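Local coordinates for protein sulfatase (Bacteroides fragilis CAG:558, PDB 6USS) that probably hydrolyses aryl sulfate esters in the gut bacterium, using an active site that holds a calcium ion, at residues D222-T227 / S232-L237; E238-L243 / M303-K308; H245-N250 / D307-A312. The protein carries 1 engineered substitution. All coordinates share one frame; numbering follows the deposited sequence.

Interaction 1: D222-T227 / S232-L237; sequences DKYWGT and SEALTL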
ATOM      1  N   ASP A 222     -17.288   7.857  -1.158  1.00 19.51           N
ATOM      2  CA  ASP A 222     -18.054   8.605  -2.146  1.00 21.39           C
ATOM      3  C   ASP A 222     -19.434   7.987  -2.368  1.00 25.04           C
ATOM      4  O   ASP A 222     -20.419   8.712  -2.555  1.00 29.66           O
ATOM      5  CB  ASP A 222     -17.265   8.695  -3.459  1.00 22.21           C
ATOM      6  CG  ASP A 222     -15.967   9.552  -3.345  1.00 25.85           C
ATOM      7  OD1 ASP A 222     -15.377   9.696  -2.245  1.00 23.11           O
ATOM      8  OD2 ASP A 222     -15.525  10.077  -4.391  1.00 25.00           O
ATOM      9  N   LYS A 223     -19.545   6.654  -2.312  1.00 21.67           N
ATOM     10  CA  LYS A 223     -20.842   6.033  -2.566  1.00 23.58           C
ATOM     11  C   LYS A 223     -21.860   6.282  -1.453  1.00 29.45           C
ATOM     12  O   LYS A 223     -23.038   5.955  -1.637  1.00 27.89           O
ATOM     13  CB  LYS A 223     -20.689   4.522  -2.796  1.00 24.65           C
ATOM     14  CG  LYS A 223     -20.270   3.715  -1.553  1.00 37.95           C
ATOM     15  CD  LYS A 223     -20.432   2.196  -1.782  1.00 45.82           C
ATOM     16  CE  LYS A 223     -19.287   1.371  -1.152  1.00 42.12           C
ATOM     17  NZ  LYS A 223     -17.996   1.254  -1.944  1.00 34.30           N
ATOM     18  N   TYR A 224     -21.459   6.834  -0.308  1.00 27.52           N
ATOM     19  CA  TYR A 224     -22.415   7.161   0.743  1.00 22.81           C
ATOM     20  C   TYR A 224     -22.875   8.609   0.676  1.00 24.15           C
ATOM     21  O   TYR A 224     -23.723   9.009   1.483  1.00 20.25           O
ATOM     22  CB  TYR A 224     -21.819   6.872   2.128  1.00 24.65           C
ATOM     23  CG  TYR A 224     -21.416   5.429   2.318  1.00 24.21           C
ATOM     24  CD1 TYR A 224     -22.340   4.482   2.731  1.00 24.63           C
ATOM     25  CD2 TYR A 224     -20.108   5.010   2.078  1.00 24.35           C
ATOM     26  CE1 TYR A 224     -21.979   3.153   2.898  1.00 19.42           C
ATOM     27  CE2 TYR A 224     -19.740   3.685   2.247  1.00 22.32           C
ATOM     28  CZ  TYR A 224     -20.686   2.757   2.654  1.00 20.87           C
ATOM     29  OH  TYR A 224     -20.352   1.427   2.816  1.00 16.42           O
ATOM     30  N   TRP A 225     -22.345   9.394  -0.269  1.00 25.03           N
ATOM     31  CA  TRP A 225     -22.676  10.812  -0.342  1.00 25.08           C
ATOM     32  C   TRP A 225     -24.160  10.991  -0.612  1.00 27.29           C
ATOM     33  O   TRP A 225     -24.763  10.242  -1.384  1.00 25.92           O
ATOM     34  CB  TRP A 225     -21.874  11.509  -1.440  1.00 20.30           C
ATOM     35  CG  TRP A 225     -20.421  11.657  -1.170  1.00 24.74           C
ATOM     36  CD1 TRP A 225     -19.729  11.173  -0.099  1.00 26.22           C
ATOM     37  CD2 TRP A 225     -19.458  12.320  -2.003  1.00 27.82           C
ATOM     38  NE1 TRP A 225     -18.396  11.500  -0.207  1.00 24.28           N
ATOM     39  CE2 TRP A 225     -18.205  12.202  -1.367  1.00 25.12           C
ATOM     40  CE3 TRP A 225     -19.534  13.003  -3.222  1.00 25.67           C
ATOM     41  CZ2 TRP A 225     -17.044  12.735  -1.911  1.00 26.01           C
ATOM     42  CZ3 TRP A 225     -18.387  13.532  -3.757  1.00 19.10           C
ATOM     43  CH2 TRP A 225     -17.158  13.397  -3.104  1.00 24.84           C
ATOM     44  N   GLY A 226     -24.750  11.993   0.028  1.00 24.67           N
ATOM     45  CA  GLY A 226     -26.151  12.253  -0.203  1.00 25.53           C
ATOM     46  C   GLY A 226     -27.096  11.193   0.312  1.00 29.32           C
ATOM     47  O   GLY A 226     -28.276  11.214  -0.048  1.00 32.67           O
ATOM     48  N   THR A 227     -26.616  10.248   1.111  1.00 23.05           N
ATOM     49  CA  THR A 227     -27.476   9.353   1.863  1.00 18.36           C
ATOM     50  C   THR A 227     -27.495   9.805   3.320  1.00 24.01           C
ATOM     51  O   THR A 227     -26.788  10.734   3.716  1.00 27.64           O
ATOM     52  CB  THR A 227     -26.998   7.904   1.743  1.00 23.53           C
ATOM     53  OG1 THR A 227     -25.862   7.686   2.595  1.00 21.17           O
ATOM     54  CG2 THR A 227     -26.589   7.601   0.319  1.00 19.88           C
ATOM     55  N   SER A 232     -19.649   7.058  11.065  1.00 18.89           N
ATOM     56  CA  SER A 232     -19.286   5.873  11.842  1.00 20.43           C
ATOM     57  C   SER A 232     -19.943   4.620  11.297  1.00 18.90           C
ATOM     58  O   SER A 232     -19.380   3.526  11.422  1.00 20.32           O
ATOM     59  CB  SER A 232     -19.681   6.060  13.315  1.00 18.29           C
ATOM     60  OG  SER A 232     -19.364   7.366  13.761  1.00 22.80           O
ATOM     61  N   GLU A 233     -21.147   4.756  10.730  1.00 19.36           N
ATOM     62  CA  GLU A 233     -21.803   3.627  10.078  1.00 18.18           C
ATOM     63  C   GLU A 233     -21.101   3.285   8.770  1.00 22.61           C
ATOM     64  O   GLU A 233     -20.800   2.110   8.501  1.00 20.11           O
ATOM     65  CB  GLU A 233     -23.285   3.946   9.833  1.00 17.67           C
ATOM     66  CG  GLU A 233     -24.136   2.800   9.255  1.00 16.25           C
ATOM     67  CD  GLU A 233     -24.114   1.527  10.110  1.00 19.26           C
ATOM     68  OE1 GLU A 233     -24.012   1.617  11.357  1.00 17.45           O
ATOM     69  OE2 GLU A 233     -24.194   0.418   9.535  1.00 21.71           O
ATOM     70  N   ALA A 234     -20.809   4.307   7.955  1.00 16.62           N
ATOM     71  CA  ALA A 234     -20.083   4.088   6.710  1.00 18.29           C
ATOM     72  C   ALA A 234     -18.754   3.392   6.963  1.00 20.90           C
ATOM     73  O   ALA A 234     -18.378   2.460   6.238  1.00 22.48           O
ATOM     74  CB  ALA A 234     -19.849   5.416   5.989  1.00 18.48           C
ATOM     75  N   LEU A 235     -18.027   3.834   7.986  1.00 19.17           N
ATOM     76  CA  LEU A 235     -16.739   3.226   8.288  1.00 22.67           C
ATOM     77  C   LEU A 235     -16.900   1.760   8.654  1.00 22.03           C
ATOM     78  O   LEU A 235     -16.104   0.914   8.223  1.00 21.77           O
ATOM     79  CB  LEU A 235     -16.044   3.995   9.418  1.00 20.01           C
ATOM     80  CG  LEU A 235     -15.594   5.417   9.073  1.00 19.62           C
ATOM     81  CD1 LEU A 235     -14.869   6.082  10.246  1.00 15.07           C
ATOM     82  CD2 LEU A 235     -14.709   5.382   7.823  1.00 22.06           C
ATOM     83  N   THR A 236     -17.934   1.437   9.440  1.00 20.83           N
ATOM     84  CA  THR A 236     -18.168   0.050   9.827  1.00 20.98           C
ATOM     85  C   THR A 236     -18.511  -0.825   8.620  1.00 20.11           C
ATOM     86  O   THR A 236     -18.012  -1.948   8.505  1.00 22.36           O
ATOM     87  CB  THR A 236     -19.275  -0.019  10.879  1.00 18.83           C
ATOM     88  OG1 THR A 236     -19.000   0.936  11.912  1.00 18.38           O
ATOM     89  CG2 THR A 236     -19.336  -1.404  11.478  1.00 19.55           C
ATOM     90  N   LEU A 237     -19.349  -0.332   7.704  1.00 15.67           N
ATOM     91  CA  LEU A 237     -19.723  -1.159   6.562  1.00 19.01           C
ATOM     92  C   LEU A 237     -18.537  -1.408   5.635  1.00 23.39           C
ATOM     93  O   LEU A 237     -18.399  -2.512   5.091  1.00 24.35           O
ATOM     94  CB  LEU A 237     -20.879  -0.526   5.794  1.00 19.11           C
ATOM     95  CG  LEU A 237     -22.159  -0.439   6.619  1.00 22.02           C
ATOM     96  CD1 LEU A 237     -23.060   0.655   6.036  1.00 16.12           C
ATOM     97  CD2 LEU A 237     -22.873  -1.794   6.681  1.00 12.79           C
TER

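Interaction 2: E238-L243 / M303-K308; sequences EAIKAL and MDWLDK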
ATOM      1  N   GLU A 238     -17.663  -0.407   5.445  1.00 19.93           N
ATOM      2  CA  GLU A 238     -16.479  -0.648   4.622  1.00 21.55           C
ATOM      3  C   GLU A 238     -15.465  -1.523   5.343  1.00 17.39           C
ATOM      4  O   GLU A 238     -14.771  -2.323   4.707  1.00 15.97           O
ATOM      5  CB  GLU A 238     -15.841   0.670   4.195  1.00 18.93           C
ATOM      6  CG  GLU A 238     -16.762   1.514   3.336  1.00 22.35           C
ATOM      7  CD  GLU A 238     -17.051   0.889   1.961  1.00 27.23           C
ATOM      8  OE1 GLU A 238     -16.092   0.646   1.184  1.00 28.03           O
ATOM      9  OE2 GLU A 238     -18.244   0.639   1.665  1.00 26.50           O
ATOM     10  N   ALA A 239     -15.365  -1.397   6.664  1.00 19.21           N
ATOM     11  CA  ALA A 239     -14.530  -2.328   7.412  1.00 21.58           C
ATOM     12  C   ALA A 239     -15.052  -3.754   7.275  1.00 22.56           C
ATOM     13  O   ALA A 239     -14.269  -4.706   7.142  1.00 21.43           O
ATOM     14  CB  ALA A 239     -14.461  -1.923   8.884  1.00 17.88           C
ATOM     15  N   ILE A 240     -16.375  -3.928   7.293  1.00 20.36           N
ATOM     16  CA  ILE A 240     -16.902  -5.276   7.176  1.00 20.81           C
ATOM     17  C   ILE A 240     -16.543  -5.869   5.814  1.00 22.26           C
ATOM     18  O   ILE A 240     -16.128  -7.034   5.728  1.00 24.14           O
ATOM     19  CB  ILE A 240     -18.415  -5.286   7.463  1.00 22.83           C
ATOM     20  CG1 ILE A 240     -18.634  -5.041   8.969  1.00 22.40           C
ATOM     21  CG2 ILE A 240     -19.034  -6.606   7.025  1.00 13.42           C
ATOM     22  CD1 ILE A 240     -20.037  -5.339   9.472  1.00 19.09           C
ATOM     23  N   LYS A 241     -16.629  -5.075   4.732  1.00 21.80           N
ATOM     24  CA  LYS A 241     -16.226  -5.635   3.444  1.00 20.15           C
ATOM     25  C   LYS A 241     -14.732  -5.873   3.361  1.00 22.36           C
ATOM     26  O   LYS A 241     -14.309  -6.799   2.666  1.00 21.76           O
ATOM     27  CB  LYS A 241     -16.664  -4.759   2.259  1.00 19.49           C
ATOM     28  CG  LYS A 241     -18.068  -4.211   2.326  1.00 29.76           C
ATOM     29  CD  LYS A 241     -18.195  -2.993   1.406  1.00 37.43           C
ATOM     30  CE  LYS A 241     -19.657  -2.633   1.112  1.00 37.69           C
ATOM     31  NZ  LYS A 241     -19.712  -1.337   0.351  1.00 32.45           N
ATOM     32  N   ALA A 242     -13.924  -5.060   4.033  1.00 16.71           N
ATOM     33  CA  ALA A 242     -12.497  -5.349   4.017  1.00 15.89           C
ATOM     34  C   ALA A 242     -12.203  -6.671   4.709  1.00 20.82           C
ATOM     35  O   ALA A 242     -11.258  -7.379   4.327  1.00 18.07           O
ATOM     36  CB  ALA A 242     -11.707  -4.223   4.675  1.00 17.30           C
ATOM     37  N   LEU A 243     -13.026  -7.022   5.707  1.00 18.33           N
ATOM     38  CA  LEU A 243     -12.875  -8.265   6.452  1.00 18.98           C
ATOM     39  C   LEU A 243     -13.382  -9.465   5.654  1.00 24.70           C
ATOM     40  O   LEU A 243     -12.769 -10.543   5.687  1.00 24.43           O
ATOM     41  CB  LEU A 243     -13.623  -8.159   7.782  1.00 15.84           C
ATOM     42  CG  LEU A 243     -12.962  -7.348   8.892  1.00 19.17           C
ATOM     43  CD1 LEU A 243     -13.815  -7.364  10.157  1.00 21.02           C
ATOM     44  CD2 LEU A 243     -11.579  -7.893   9.184  1.00 18.10           C
ATOM     45  N   MET A 303     -17.944  -7.125  16.299  1.00 17.26           N
ATOM     46  CA  MET A 303     -17.979  -8.285  17.181  1.00 20.33           C
ATOM     47  C   MET A 303     -18.942  -9.347  16.653  1.00 23.93           C
ATOM     48  O   MET A 303     -18.654 -10.551  16.731  1.00 19.78           O
ATOM     49  CB  MET A 303     -18.353  -7.857  18.603  1.00 20.73           C
ATOM     50  CG  MET A 303     -17.232  -7.124  19.373  1.00 19.29           C
ATOM     51  SD  MET A 303     -17.775  -6.264  20.898  1.00 29.25           S
ATOM     52  CE  MET A 303     -18.013  -7.653  22.026  1.00 23.66           C
ATOM     53  N   ASP A 304     -20.084  -8.917  16.099  1.00 20.21           N
ATOM     54  CA  ASP A 304     -21.020  -9.865  15.502  1.00 22.58           C
ATOM     55  C   ASP A 304     -20.453 -10.440  14.222  1.00 25.81           C
ATOM     56  O   ASP A 304     -20.641 -11.628  13.939  1.00 24.94           O
ATOM     57  CB  ASP A 304     -22.377  -9.213  15.216  1.00 20.88           C
ATOM     58  CG  ASP A 304     -22.999  -8.578  16.447  1.00 33.14           C
ATOM     59  OD1 ASP A 304     -22.594  -8.924  17.586  1.00 44.66           O
ATOM     60  OD2 ASP A 304     -23.903  -7.727  16.278  1.00 32.98           O
ATOM     61  N   TRP A 305     -19.752  -9.613  13.434  1.00 23.25           N
ATOM     62  CA  TRP A 305     -19.108 -10.135  12.235  1.00 23.51           C
ATOM     63  C   TRP A 305     -18.130 -11.247  12.594  1.00 25.45           C
ATOM     64  O   TRP A 305     -18.121 -12.308  11.954  1.00 26.03           O
ATOM     65  CB  TRP A 305     -18.407  -9.022  11.449  1.00 17.78           C
ATOM     66  CG  TRP A 305     -17.841  -9.566  10.176  1.00 22.46           C
ATOM     67  CD1 TRP A 305     -18.452  -9.607   8.947  1.00 24.35           C
ATOM     68  CD2 TRP A 305     -16.567 -10.201  10.006  1.00 20.88           C
ATOM     69  NE1 TRP A 305     -17.628 -10.214   8.028  1.00 19.51           N
ATOM     70  CE2 TRP A 305     -16.463 -10.581   8.655  1.00 18.64           C
ATOM     71  CE3 TRP A 305     -15.501 -10.482  10.867  1.00 21.25           C
ATOM     72  CZ2 TRP A 305     -15.342 -11.227   8.149  1.00 20.90           C
ATOM     73  CZ3 TRP A 305     -14.381 -11.119  10.355  1.00 18.02           C
ATOM     74  CH2 TRP A 305     -14.313 -11.485   9.009  1.00 18.40           C
ATOM     75  N   LEU A 306     -17.314 -11.030  13.634  1.00 23.88           N
ATOM     76  CA  LEU A 306     -16.410 -12.076  14.116  1.00 23.33           C
ATOM     77  C   LEU A 306     -17.171 -13.335  14.518  1.00 22.41           C
ATOM     78  O   LEU A 306     -16.774 -14.450  14.153  1.00 20.43           O
ATOM     79  CB  LEU A 306     -15.580 -11.570  15.299  1.00 19.86           C
ATOM     80  CG  LEU A 306     -14.483 -10.525  15.073  1.00 22.84           C
ATOM     81  CD1 LEU A 306     -13.880 -10.082  16.413  1.00 17.22           C
ATOM     82  CD2 LEU A 306     -13.411 -11.080  14.154  1.00 18.70           C
ATOM     83  N   ASP A 307     -18.247 -13.172  15.309  1.00 22.68           N
ATOM     84  CA  ASP A 307     -19.048 -14.312  15.763  1.00 22.55           C
ATOM     85  C   ASP A 307     -19.564 -15.121  14.584  1.00 23.69           C
ATOM     86  O   ASP A 307     -19.488 -16.353  14.588  1.00 26.34           O
ATOM     87  CB  ASP A 307     -20.248 -13.857  16.612  1.00 20.22           C
ATOM     88  CG  ASP A 307     -19.857 -13.400  18.008  1.00 31.37           C
ATOM     89  OD1 ASP A 307     -18.888 -13.951  18.576  1.00 42.15           O
ATOM     90  OD2 ASP A 307     -20.522 -12.484  18.550  1.00 40.26           O
ATOM     91  N   LYS A 308     -20.078 -14.441  13.556  1.00 23.61           N
ATOM     92  CA  LYS A 308     -20.777 -15.112  12.471  1.00 26.04           C
ATOM     93  C   LYS A 308     -19.853 -15.670  11.399  1.00 25.31           C
ATOM     94  O   LYS A 308     -20.332 -16.424  10.553  1.00 29.48           O
ATOM     95  CB  LYS A 308     -21.818 -14.163  11.845  1.00 20.19           C
ATOM     96  CG  LYS A 308     -23.116 -14.126  12.668  1.00 35.87           C
ATOM     97  CD  LYS A 308     -23.506 -12.714  13.156  1.00 51.49           C
ATOM     98  CE  LYS A 308     -23.879 -11.768  11.996  1.00 44.32           C
ATOM     99  NZ  LYS A 308     -24.401 -10.456  12.478  1.00 44.54           N
TER

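Interaction 3: H245-N250 / D307-A312; sequences HAKEYN and DKNGEA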
ATOM      1  N   HIS A 245     -13.285  -9.607   2.385  1.00 18.35           N
ATOM      2  CA  HIS A 245     -12.176  -9.794   1.454  1.00 19.76           C
ATOM      3  C   HIS A 245     -11.002 -10.494   2.132  1.00 22.14           C
ATOM      4  O   HIS A 245     -10.365 -11.370   1.533  1.00 22.02           O
ATOM      5  CB  HIS A 245     -11.747  -8.439   0.877  1.00 16.93           C
ATOM      6  CG  HIS A 245     -11.198  -8.506  -0.515  1.00 18.77           C
ATOM      7  ND1 HIS A 245     -11.408  -7.505  -1.442  1.00 27.03           N
ATOM      8  CD2 HIS A 245     -10.438  -9.442  -1.136  1.00 22.73           C
ATOM      9  CE1 HIS A 245     -10.814  -7.832  -2.579  1.00 32.59           C
ATOM     10  NE2 HIS A 245     -10.216  -9.003  -2.420  1.00 20.30           N
ATOM     11  N   ALA A 246     -10.719 -10.142   3.395  1.00 21.65           N
ATOM     12  CA  ALA A 246      -9.601 -10.760   4.112  1.00 22.27           C
ATOM     13  C   ALA A 246      -9.817 -12.257   4.338  1.00 24.48           C
ATOM     14  O   ALA A 246      -8.845 -13.018   4.436  1.00 21.52           O
ATOM     15  CB  ALA A 246      -9.374 -10.057   5.447  1.00 18.30           C
ATOM     16  N   LYS A 247     -11.072 -12.699   4.420  1.00 20.65           N
ATOM     17  CA  LYS A 247     -11.329 -14.126   4.536  1.00 23.75           C
ATOM     18  C   LYS A 247     -10.831 -14.899   3.311  1.00 27.65           C
ATOM     19  O   LYS A 247     -10.538 -16.093   3.424  1.00 29.41           O
ATOM     20  CB  LYS A 247     -12.822 -14.357   4.761  1.00 25.12           C
ATOM     21  CG  LYS A 247     -13.234 -14.494   6.200  1.00 21.92           C
ATOM     22  CD  LYS A 247     -14.617 -15.131   6.296  1.00 31.66           C
ATOM     23  CE  LYS A 247     -14.613 -16.351   7.251  1.00 43.41           C
ATOM     24  NZ  LYS A 247     -15.854 -17.211   7.138  1.00 38.06           N
ATOM     25  N   GLU A 248     -10.700 -14.240   2.151  1.00 23.45           N
ATOM     26  CA  GLU A 248     -10.191 -14.892   0.942  1.00 21.63           C
ATOM     27  C   GLU A 248      -8.709 -15.240   1.032  1.00 24.93           C
ATOM     28  O   GLU A 248      -8.246 -16.128   0.306  1.00 27.96           O
ATOM     29  CB  GLU A 248     -10.381 -13.991  -0.282  1.00 26.56           C
ATOM     30  CG  GLU A 248     -11.817 -13.689  -0.672  1.00 29.78           C
ATOM     31  CD  GLU A 248     -12.549 -14.891  -1.212  1.00 28.62           C
ATOM     32  OE1 GLU A 248     -11.889 -15.828  -1.721  1.00 27.08           O
ATOM     33  OE2 GLU A 248     -13.792 -14.898  -1.114  1.00 36.64           O
ATOM     34  N   TYR A 249      -7.942 -14.537   1.862  1.00 25.26           N
ATOM     35  CA  TYR A 249      -6.499 -14.713   1.901  1.00 21.55           C
ATOM     36  C   TYR A 249      -6.121 -15.628   3.049  1.00 24.51           C
ATOM     37  O   TYR A 249      -6.608 -15.459   4.175  1.00 25.77           O
ATOM     38  CB  TYR A 249      -5.793 -13.378   2.084  1.00 19.27           C
ATOM     39  CG  TYR A 249      -6.072 -12.339   1.036  1.00 18.06           C
ATOM     40  CD1 TYR A 249      -6.645 -12.668  -0.193  1.00 17.78           C
ATOM     41  CD2 TYR A 249      -5.719 -11.013   1.270  1.00 20.39           C
ATOM     42  CE1 TYR A 249      -6.875 -11.676  -1.158  1.00 22.56           C
ATOM     43  CE2 TYR A 249      -5.924 -10.034   0.328  1.00 19.14           C
ATOM     44  CZ  TYR A 249      -6.503 -10.354  -0.879  1.00 22.23           C
ATOM     45  OH  TYR A 249      -6.709  -9.336  -1.781  1.00 24.73           O
ATOM     46  N   ASN A 250      -5.230 -16.582   2.774  1.00 21.15           N
ATOM     47  CA  ASN A 250      -4.813 -17.519   3.816  1.00 22.40           C
ATOM     48  C   ASN A 250      -3.634 -16.934   4.607  1.00 18.92           C
ATOM     49  O   ASN A 250      -2.486 -17.381   4.530  1.00 19.94           O
ATOM     50  CB  ASN A 250      -4.490 -18.882   3.223  1.00 17.59           C
ATOM     51  CG  ASN A 250      -3.971 -19.836   4.274  1.00 19.57           C
ATOM     52  OD1 ASN A 250      -4.497 -19.887   5.391  1.00 21.88           O
ATOM     53  ND2 ASN A 250      -2.899 -20.553   3.949  1.00 19.98           N
ATOM     54  N   ASP A 307     -18.247 -13.172  15.309  1.00 22.68           N
ATOM     55  CA  ASP A 307     -19.048 -14.312  15.763  1.00 22.55           C
ATOM     56  C   ASP A 307     -19.564 -15.121  14.584  1.00 23.69           C
ATOM     57  O   ASP A 307     -19.488 -16.353  14.588  1.00 26.34           O
ATOM     58  CB  ASP A 307     -20.248 -13.857  16.612  1.00 20.22           C
ATOM     59  CG  ASP A 307     -19.857 -13.400  18.008  1.00 31.37           C
ATOM     60  OD1 ASP A 307     -18.888 -13.951  18.576  1.00 42.15           O
ATOM     61  OD2 ASP A 307     -20.522 -12.484  18.550  1.00 40.26           O
ATOM     62  N   LYS A 308     -20.078 -14.441  13.556  1.00 23.61           N
ATOM     63  CA  LYS A 308     -20.777 -15.112  12.471  1.00 26.04           C
ATOM     64  C   LYS A 308     -19.853 -15.670  11.399  1.00 25.31           C
ATOM     65  O   LYS A 308     -20.332 -16.424  10.553  1.00 29.48           O
ATOM     66  CB  LYS A 308     -21.818 -14.163  11.845  1.00 20.19           C
ATOM     67  CG  LYS A 308     -23.116 -14.126  12.668  1.00 35.87           C
ATOM     68  CD  LYS A 308     -23.506 -12.714  13.156  1.00 51.49           C
ATOM     69  CE  LYS A 308     -23.879 -11.768  11.996  1.00 44.32           C
ATOM     70  NZ  LYS A 308     -24.401 -10.456  12.478  1.00 44.54           N
ATOM     71  N   ASN A 309     -18.560 -15.346  11.409  1.00 23.96           N
ATOM     72  CA  ASN A 309     -17.622 -15.904  10.439  1.00 19.57           C
ATOM     73  C   ASN A 309     -16.592 -16.827  11.082  1.00 19.98           C
ATOM     74  O   ASN A 309     -15.575 -17.144  10.458  1.00 18.35           O
ATOM     75  CB  ASN A 309     -16.914 -14.788   9.671  1.00 23.52           C
ATOM     76  CG  ASN A 309     -17.878 -13.928   8.860  1.00 24.79           C
ATOM     77  OD1 ASN A 309     -18.094 -14.174   7.675  1.00 25.28           O
ATOM     78  ND2 ASN A 309     -18.439 -12.899   9.492  1.00 23.57           N
ATOM     79  N   GLY A 310     -16.834 -17.266  12.313  1.00 19.13           N
ATOM     80  CA  GLY A 310     -15.940 -18.212  12.958  1.00 17.79           C
ATOM     81  C   GLY A 310     -14.584 -17.656  13.342  1.00 21.48           C
ATOM     82  O   GLY A 310     -13.621 -18.416  13.447  1.00 24.42           O
ATOM     83  N   GLU A 311     -14.477 -16.353  13.573  1.00 22.70           N
ATOM     84  CA  GLU A 311     -13.185 -15.748  13.846  1.00 23.62           C
ATOM     85  C   GLU A 311     -13.026 -15.291  15.292  1.00 21.22           C
ATOM     86  O   GLU A 311     -11.917 -14.920  15.689  1.00 23.06           O
ATOM     87  CB  GLU A 311     -12.952 -14.573  12.887  1.00 24.98           C
ATOM     88  CG  GLU A 311     -13.185 -14.895  11.403  1.00 24.69           C
ATOM     89  CD  GLU A 311     -11.909 -15.351  10.695  1.00 31.37           C
ATOM     90  OE1 GLU A 311     -11.924 -15.504   9.443  1.00 36.74           O
ATOM     91  OE2 GLU A 311     -10.894 -15.568  11.406  1.00 29.79           O
ATOM     92  N   ALA A 312     -14.091 -15.349  16.096  1.00 20.59           N
ATOM     93  CA  ALA A 312     -14.074 -14.745  17.425  1.00 19.98           C
ATOM     94  C   ALA A 312     -13.057 -15.406  18.353  1.00 25.35           C
ATOM     95  O   ALA A 312     -12.487 -14.736  19.228  1.00 29.25           O
ATOM     96  CB  ALA A 312     -15.473 -14.810  18.038  1.00 14.41           C
TER

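Interaction 1: D222-T227 / S232-L237
The carbonyl oxygen of Tyr-224 is gripped twice by Thr-227, from the same face of its plane. Thr-227 OG1 lies 2.7 Å from Tyr-224 O, the hydroxyl tilted 26° from the carbonyl plane, and the amide N of Thr-227 adds the longer bond that closes a type II beta turn. Gly-226, at positive phi, takes the third place of that turn. From this turn the Tyr-224 ring extends to the helix, beside its backbone N and anti to the carbonyl carbon (chi1 -59°), which brings one face against Ala-234. The methyl of Ala-234 sits almost centrally over that face, a CH-pi contact in which Ala-234 CB is 3.9 Å from the centroid of the Tyr-224 ring and 10° off its normal. Lys-223 CG covers part of the opposite face. One helical turn after Ala-234, Leu-237 meets the phenol end: its CB is 3.6 Å from Tyr-224 OH, and its CD1 approaches CE1. The hydroxyl itself is hydrogen-bonded further along the helix, to Glu-238 OE2. Thr-236, pointing away from the loop, is hydrogen-bonded to Ser-298 of helix 283-308, and Glu-233 OE1 forms salt bridges with Lys-297 of that helix and with Arg-271. The arrangement is a beta turn in the loop ahead of helix 231-247, packed against the first turns of that helix within the alpha/beta fold of the sulfatase family.

Interaction 2: E238-L243 / M303-K308
Trp-305 of helix 283-308 carries the whole contact, meeting Ile-240 and Leu-243 of helix 231-247. The interactions between the helices are apolar. Leu-243 comes over one face of the indole: its CB stands 3.7 Å from the centroid of the six-membered ring of Trp-305, 18° off the normal, in a CH-pi contact. Its CD1 continues across the same ring to Trp-305 CE3, 3.6 Å away, so the leucine spans the benzo half with two carbons. At the pyrrole end, Ile-240 contributes its CG2 branch, 3.6 Å from Trp-305 CD1 and approaching at a slant. With CG anti to the backbone N (chi1 -176°) and the ring plane turned crosswise to the CA-CB-CG plane (chi2 92°), the indole reaches across to both residues at once. Leu-306 CD2, from its own helix, lies in the ring plane at the edge.

The polar interactions lie around this patch. Trp-305 NE1 is hydrogen-bonded to OD1 of Asn-244, the residue directly after Leu-243, which ties the ring's one polar atom to the facing helix and should limit its rotation. On another side of helix 231-247, Lys-241 NZ makes a salt bridge of 2.8 Å with Glu-238 OE2, meeting the carboxylate on its syn side but somewhat out of the carboxylate plane.

Beneath the pair, Leu-243 and Ala-239 rest on strand 253-258, while Leu-306 rests on strand 315-321. Helices layered on a central mixed sheet are characteristic of the alkaline phosphatase clan; here Trp-305 packs between two of them.

Interaction 3: H245-N250 / D307-A312
Lys-247 reaches across to Asn-309 and Glu-311, passing both side chains at a slant. Its chain is bent at chi3 (128°), with CE near the Glu-311 carboxylate and NZ going on to the backbone of Asn-309. There Lys-247 NZ makes a weak hydrogen bond of 3.3 Å to Asn-309 O. The neighbouring Lys-247 CE lies about as near, 3.4 Å from the same Asn-309 O, so the lysine end is laid against the carbonyl and does not point squarely at it. The amide oxygen of Asn-309 stays farther off, with OD1 3.8 Å from Lys-247 NZ. That amide has turned its nitrogen back toward the preceding helix, where ND2 is hydrogen-bonded to Trp-305 O.

Glu-311 comes to the side of the lysine chain. Its own chain is bent at chi2 (-92°), which lays OE1 alongside the aliphatic part, 3.6 Å from Lys-247 CG and equally close to CE. The charged atoms do not meet: Lys-247 NZ and Glu-311 OE1 remain 4.9 Å apart. Glu-311 OE2 has a weak hydrogen bond of its own to Asn-35 ND2.

The other side of 245-250 faces the second subunit, where His-245 NE2 and Tyr-249 OH are both hydrogen-bonded to Glu-176 OE2 of that chain. Against this, the lysine contact is loose and lies at the surface. Its chemistry is one weak bond plus attraction at a distance: a positive end near the carbonyl of Asn-309, just past the end of helix 283-308, and near a carboxylate, is probably favourable without fixing the lysine firmly.

Overall arrangement
Helix 231-247 runs through all three contacts in order, from the loop packed on its start to the surface contact at its end. Interactions 1 and 2, their centres 16 Å apart, join where Tyr-224 OH approaches Glu-238 OE2 at 2.5 Å, probably a hydrogen bond. Interactions 2 and 3 are closer, 8 Å between centres, and share Asp-307 and Lys-308; Leu-306 O to Glu-311 N, 3.0 Å, probably bonds the helix end to the loop after it. Interactions 1 and 3 do not touch, their nearest atoms being about 9 Å apart. All three lie away from the calcium site of Asp-42, Asp-43, engineered Cys-88, Asp-322 and Asn-323.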